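Local structure of putative monooxygenase (Fusobacterium nucleatum subsp. nucleatum, 3MCS) at residues T27-E38 with H71-F80. The protein probably acts as a monooxygenase of the antibiotic biosynthesis monooxygenase family, though its substrate is unknown. Residues are numbered along the deposited sequence; the frame is centred on the assembly and turned at random.
Sequences TEDYVNKTMGVE and HTKNQASKDF
H71 links Y30 and E38, using both ring nitrogens as donors. H71 NE2 gives a hydrogen bond of 2.7 Å to Y30 OH, almost exactly in the imidazole plane, while H71 ND1 reaches E38 OE1, also at 2.7 Å, on the syn side of the carboxylate. The carboxylate plane stands 58° from that of the ring. T34 lies along the same imidazole edge, between the two bonds, with OG1 3.3 Å from H71 CE1.

Y30 is a knob seated in a hole made by H71 of helix 65-73 and by A76, S77 and F80 of the next helix. With CG anti to the backbone N (chi1 172°), its ring lies across that next helix: F80 covers one face in an offset stack, centroids 4.4 Å apart, and A76 O and the CA of S77 border its edge. Toward the surface, the aliphatic part of K33 passes over A76 to Q75, the CE of K33 3.8 Å from Q75 CB.

Further bonds set these groups in place. T34 OG1 donates to Y30 O, which also accepts T34 N from the opposite face of the carbonyl plane. Y30 OH has a further partner in E60 of strand 55-62, and L44 of strand 41-49 packs against both Y30 and T34. The segments 27-37 and 75-80, parts of helices 20-37 and 75-87, run nearly antiparallel (166°) within the ferredoxin-like α+β fold of the dimeric α/β-barrel clan. With ND1 and NE2 each engaged near the ring plane by an oxygen of segment 27-38, the rotation of the buried imidazole is fixed and both its nitrogens are satisfied within the interface.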
loop_
_atom_site.group_PDB
_atom_site.type_symbol
_atom_site.label_atom_id
_atom_site.label_comp_id
_atom_site.label_asym_id
_atom_site.label_seq_id
_atom_site.Cartn_x
_atom_site.Cartn_y
_atom_site.Cartn_z
ATOM N N THR A 27 -14.143 -8.867 -1.630
ATOM C CA THR A 27 -12.989 -8.028 -1.968
ATOM C C THR A 27 -12.586 -8.277 -3.424
ATOM O O THR A 27 -12.239 -7.338 -4.137
ATOM C CB THR A 27 -11.808 -8.262 -1.055
ATOM O OG1 THR A 27 -12.242 -8.123 0.288
ATOM C CG2 THR A 27 -10.722 -7.243 -1.317
ATOM N N GLU A 28 -12.650 -9.529 -3.880
ATOM C CA GLU A 28 -12.342 -9.824 -5.278
ATOM C C GLU A 28 -13.295 -9.057 -6.210
ATOM O O GLU A 28 -12.843 -8.379 -7.141
ATOM C CB GLU A 28 -12.408 -11.328 -5.577
ATOM C CG GLU A 28 -11.209 -12.134 -5.074
ATOM C CD GLU A 28 -11.338 -13.652 -5.290
ATOM O OE1 GLU A 28 -12.327 -14.122 -5.910
ATOM O OE2 GLU A 28 -10.429 -14.374 -4.814
ATOM N N ASP A 29 -14.603 -9.173 -5.962
ATOM C CA ASP A 29 -15.588 -8.461 -6.762
ATOM C C ASP A 29 -15.302 -6.958 -6.763
ATOM O O ASP A 29 -15.338 -6.316 -7.802
ATOM C CB ASP A 29 -17.017 -8.674 -6.236
ATOM C CG ASP A 29 -17.496 -10.120 -6.343
ATOM O OD1 ASP A 29 -16.716 -10.965 -6.834
ATOM O OD2 ASP A 29 -18.657 -10.387 -5.910
ATOM N N TYR A 30 -15.002 -6.402 -5.598
ATOM C CA TYR A 30 -14.801 -4.956 -5.480
ATOM C C TYR A 30 -13.635 -4.493 -6.313
ATOM O O TYR A 30 -13.742 -3.509 -7.063
ATOM C CB TYR A 30 -14.625 -4.593 -4.003
ATOM C CG TYR A 30 -14.216 -3.179 -3.691
ATOM C CD1 TYR A 30 -15.051 -2.126 -3.949
ATOM C CD2 TYR A 30 -13.019 -2.915 -3.049
ATOM C CE1 TYR A 30 -14.680 -0.831 -3.641
ATOM C CE2 TYR A 30 -12.647 -1.629 -2.718
ATOM C CZ TYR A 30 -13.480 -0.587 -3.023
ATOM O OH TYR A 30 -13.136 0.709 -2.701
ATOM N N VAL A 31 -12.530 -5.221 -6.214
ATOM C CA VAL A 31 -11.316 -4.855 -6.952
ATOM C C VAL A 31 -11.546 -5.012 -8.450
ATOM O O VAL A 31 -11.172 -4.124 -9.226
ATOM C CB VAL A 31 -10.077 -5.664 -6.465
ATOM C CG1 VAL A 31 -8.908 -5.425 -7.350
ATOM C CG2 VAL A 31 -9.736 -5.308 -5.032
ATOM N N ASN A 32 -12.191 -6.111 -8.844
ATOM C CA ASN A 32 -12.456 -6.390 -10.264
ATOM C C ASN A 32 -13.479 -5.471 -10.922
ATOM O O ASN A 32 -13.351 -5.148 -12.094
ATOM C CB ASN A 32 -12.903 -7.847 -10.478
ATOM C CG ASN A 32 -11.762 -8.860 -10.318
ATOM O OD1 ASN A 32 -10.577 -8.522 -10.417
ATOM N ND2 ASN A 32 -12.129 -10.112 -10.096
ATOM N N LYS A 33 -14.496 -5.056 -10.174
ATOM C CA LYS A 33 -15.539 -4.211 -10.744
ATOM C C LYS A 33 -15.066 -2.773 -10.785
ATOM O O LYS A 33 -15.412 -2.044 -11.700
ATOM C CB LYS A 33 -16.887 -4.349 -10.002
ATOM C CG LYS A 33 -18.029 -3.520 -10.664
ATOM C CD LYS A 33 -19.384 -3.629 -9.922
ATOM C CE LYS A 33 -20.511 -2.842 -10.628
ATOM N NZ LYS A 33 -20.822 -3.340 -12.006
ATOM N N THR A 34 -14.245 -2.378 -9.817
ATOM C CA THR A 34 -13.716 -1.011 -9.788
ATOM C C THR A 34 -12.777 -0.706 -10.945
ATOM O O THR A 34 -13.019 0.240 -11.709
ATOM C CB THR A 34 -12.981 -0.711 -8.469
ATOM O OG1 THR A 34 -13.930 -0.715 -7.408
ATOM C CG2 THR A 34 -12.319 0.647 -8.501
HETATM N N MSE A 35 -11.705 -1.492 -11.055
HETATM C CA MSE A 35 -10.692 -1.298 -12.094
HETATM C C MSE A 35 -11.212 -1.598 -13.500
HETATM O O MSE A 35 -10.813 -0.955 -14.468
HETATM C CB MSE A 35 -9.471 -2.146 -11.800
HETATM C CG MSE A 35 -8.574 -1.572 -10.734
HETATM SE SE MSE A 35 -7.682 -0.010 -11.379
HETATM C CE MSE A 35 -6.687 -0.661 -12.879
ATOM N N GLY A 36 -12.124 -2.550 -13.633
ATOM C CA GLY A 36 -12.647 -2.864 -14.953
ATOM C C GLY A 36 -13.507 -1.771 -15.582
ATOM O O GLY A 36 -13.543 -1.623 -16.802
ATOM N N VAL A 37 -14.164 -0.974 -14.740
ATOM C CA VAL A 37 -15.163 -0.003 -15.185
ATOM C C VAL A 37 -14.908 1.471 -14.883
ATOM O O VAL A 37 -15.293 2.320 -15.667
ATOM C CB VAL A 37 -16.523 -0.396 -14.521
ATOM C CG1 VAL A 37 -17.531 0.763 -14.494
ATOM C CG2 VAL A 37 -17.109 -1.664 -15.192
ATOM N N GLU A 38 -14.249 1.789 -13.777
ATOM C CA GLU A 38 -14.140 3.196 -13.351
ATOM C C GLU A 38 -12.935 3.991 -13.874
ATOM O O GLU A 38 -11.873 3.442 -14.155
ATOM C CB GLU A 38 -14.221 3.273 -11.810
ATOM C CG GLU A 38 -15.502 2.624 -11.281
ATOM C CD GLU A 38 -15.630 2.631 -9.779
ATOM O OE1 GLU A 38 -14.810 3.291 -9.105
ATOM O OE2 GLU A 38 -16.577 1.975 -9.278
ATOM N N HIS A 71 -15.710 7.431 -7.188
ATOM C CA HIS A 71 -15.597 6.046 -6.812
ATOM C C HIS A 71 -16.439 5.756 -5.583
ATOM O O HIS A 71 -17.147 4.750 -5.555
ATOM C CB HIS A 71 -14.140 5.678 -6.553
ATOM C CG HIS A 71 -13.953 4.348 -5.884
ATOM N ND1 HIS A 71 -14.029 3.151 -6.563
ATOM C CD2 HIS A 71 -13.646 4.037 -4.604
ATOM C CE1 HIS A 71 -13.805 2.159 -5.722
ATOM N NE2 HIS A 71 -13.569 2.670 -4.527
ATOM N N THR A 72 -16.420 6.640 -4.586
ATOM C CA THR A 72 -17.184 6.347 -3.384
ATOM C C THR A 72 -18.691 6.420 -3.643
ATOM O O THR A 72 -19.473 5.964 -2.820
ATOM C CB THR A 72 -16.813 7.226 -2.188
ATOM O OG1 THR A 72 -17.396 8.520 -2.354
ATOM C CG2 THR A 72 -15.277 7.323 -2.030
ATOM N N LYS A 73 -19.095 6.975 -4.778
ATOM C CA LYS A 73 -20.505 7.044 -5.143
ATOM C C LYS A 73 -20.901 5.984 -6.190
ATOM O O LYS A 73 -22.095 5.753 -6.394
ATOM C CB LYS A 73 -20.848 8.405 -5.729
ATOM C CG LYS A 73 -20.742 9.606 -4.834
ATOM C CD LYS A 73 -21.008 10.843 -5.680
ATOM C CE LYS A 73 -20.738 12.150 -4.985
ATOM N NZ LYS A 73 -21.041 13.275 -5.952
ATOM N N ASN A 74 -19.920 5.353 -6.848
ATOM C CA ASN A 74 -20.211 4.382 -7.921
ATOM C C ASN A 74 -20.621 3.027 -7.345
ATOM O O ASN A 74 -20.494 2.800 -6.144
ATOM C CB ASN A 74 -19.009 4.262 -8.872
ATOM C CG ASN A 74 -19.399 3.993 -10.329
ATOM O OD1 ASN A 74 -20.476 3.499 -10.652
ATOM N ND2 ASN A 74 -18.500 4.344 -11.216
ATOM N N GLN A 75 -21.072 2.117 -8.208
ATOM C CA GLN A 75 -21.647 0.833 -7.776
ATOM C C GLN A 75 -20.694 -0.098 -7.043
ATOM O O GLN A 75 -21.082 -0.683 -6.040
ATOM C CB GLN A 75 -22.280 0.079 -8.965
ATOM C CG GLN A 75 -23.299 -1.004 -8.552
ATOM C CD GLN A 75 -24.529 -0.402 -7.900
ATOM O OE1 GLN A 75 -25.275 0.349 -8.535
ATOM N NE2 GLN A 75 -24.751 -0.724 -6.624
ATOM N N ALA A 76 -19.455 -0.232 -7.504
ATOM C CA ALA A 76 -18.523 -1.148 -6.840
ATOM C C ALA A 76 -18.452 -0.899 -5.350
ATOM O O ALA A 76 -18.675 -1.814 -4.549
ATOM C CB ALA A 76 -17.132 -1.052 -7.443
ATOM N N SER A 77 -18.164 0.355 -4.999
ATOM C CA SER A 77 -18.006 0.783 -3.607
ATOM C C SER A 77 -19.302 0.682 -2.820
ATOM O O SER A 77 -19.299 0.219 -1.680
ATOM C CB SER A 77 -17.478 2.215 -3.568
ATOM O OG SER A 77 -17.175 2.649 -2.261
ATOM N N LYS A 78 -20.414 1.084 -3.423
ATOM C CA LYS A 78 -21.714 0.988 -2.725
ATOM C C LYS A 78 -22.020 -0.479 -2.344
ATOM O O LYS A 78 -22.586 -0.754 -1.276
ATOM C CB LYS A 78 -22.871 1.588 -3.547
ATOM N N ASP A 79 -21.633 -1.418 -3.202
ATOM C CA ASP A 79 -21.876 -2.817 -2.911
ATOM C C ASP A 79 -20.965 -3.327 -1.807
ATOM O O ASP A 79 -21.419 -4.001 -0.877
ATOM C CB ASP A 79 -21.731 -3.667 -4.173
ATOM C CG ASP A 79 -22.902 -3.503 -5.101
ATOM O OD1 ASP A 79 -23.811 -2.751 -4.711
ATOM O OD2 ASP A 79 -22.920 -4.125 -6.194
ATOM N N PHE A 80 -19.693 -2.967 -1.894
ATOM C CA PHE A 80 -18.696 -3.393 -0.909
ATOM C C PHE A 80 -18.958 -2.796 0.462
ATOM O O PHE A 80 -18.988 -3.520 1.434
ATOM C CB PHE A 80 -17.307 -3.045 -1.403
ATOM C CG PHE A 80 -16.208 -3.594 -0.562
ATOM C CD1 PHE A 80 -16.074 -4.959 -0.378
ATOM C CD2 PHE A 80 -15.259 -2.753 -0.018
ATOM C CE1 PHE A 80 -15.035 -5.479 0.374
ATOM C CE2 PHE A 80 -14.227 -3.262 0.742
ATOM C CZ PHE A 80 -14.117 -4.633 0.935
#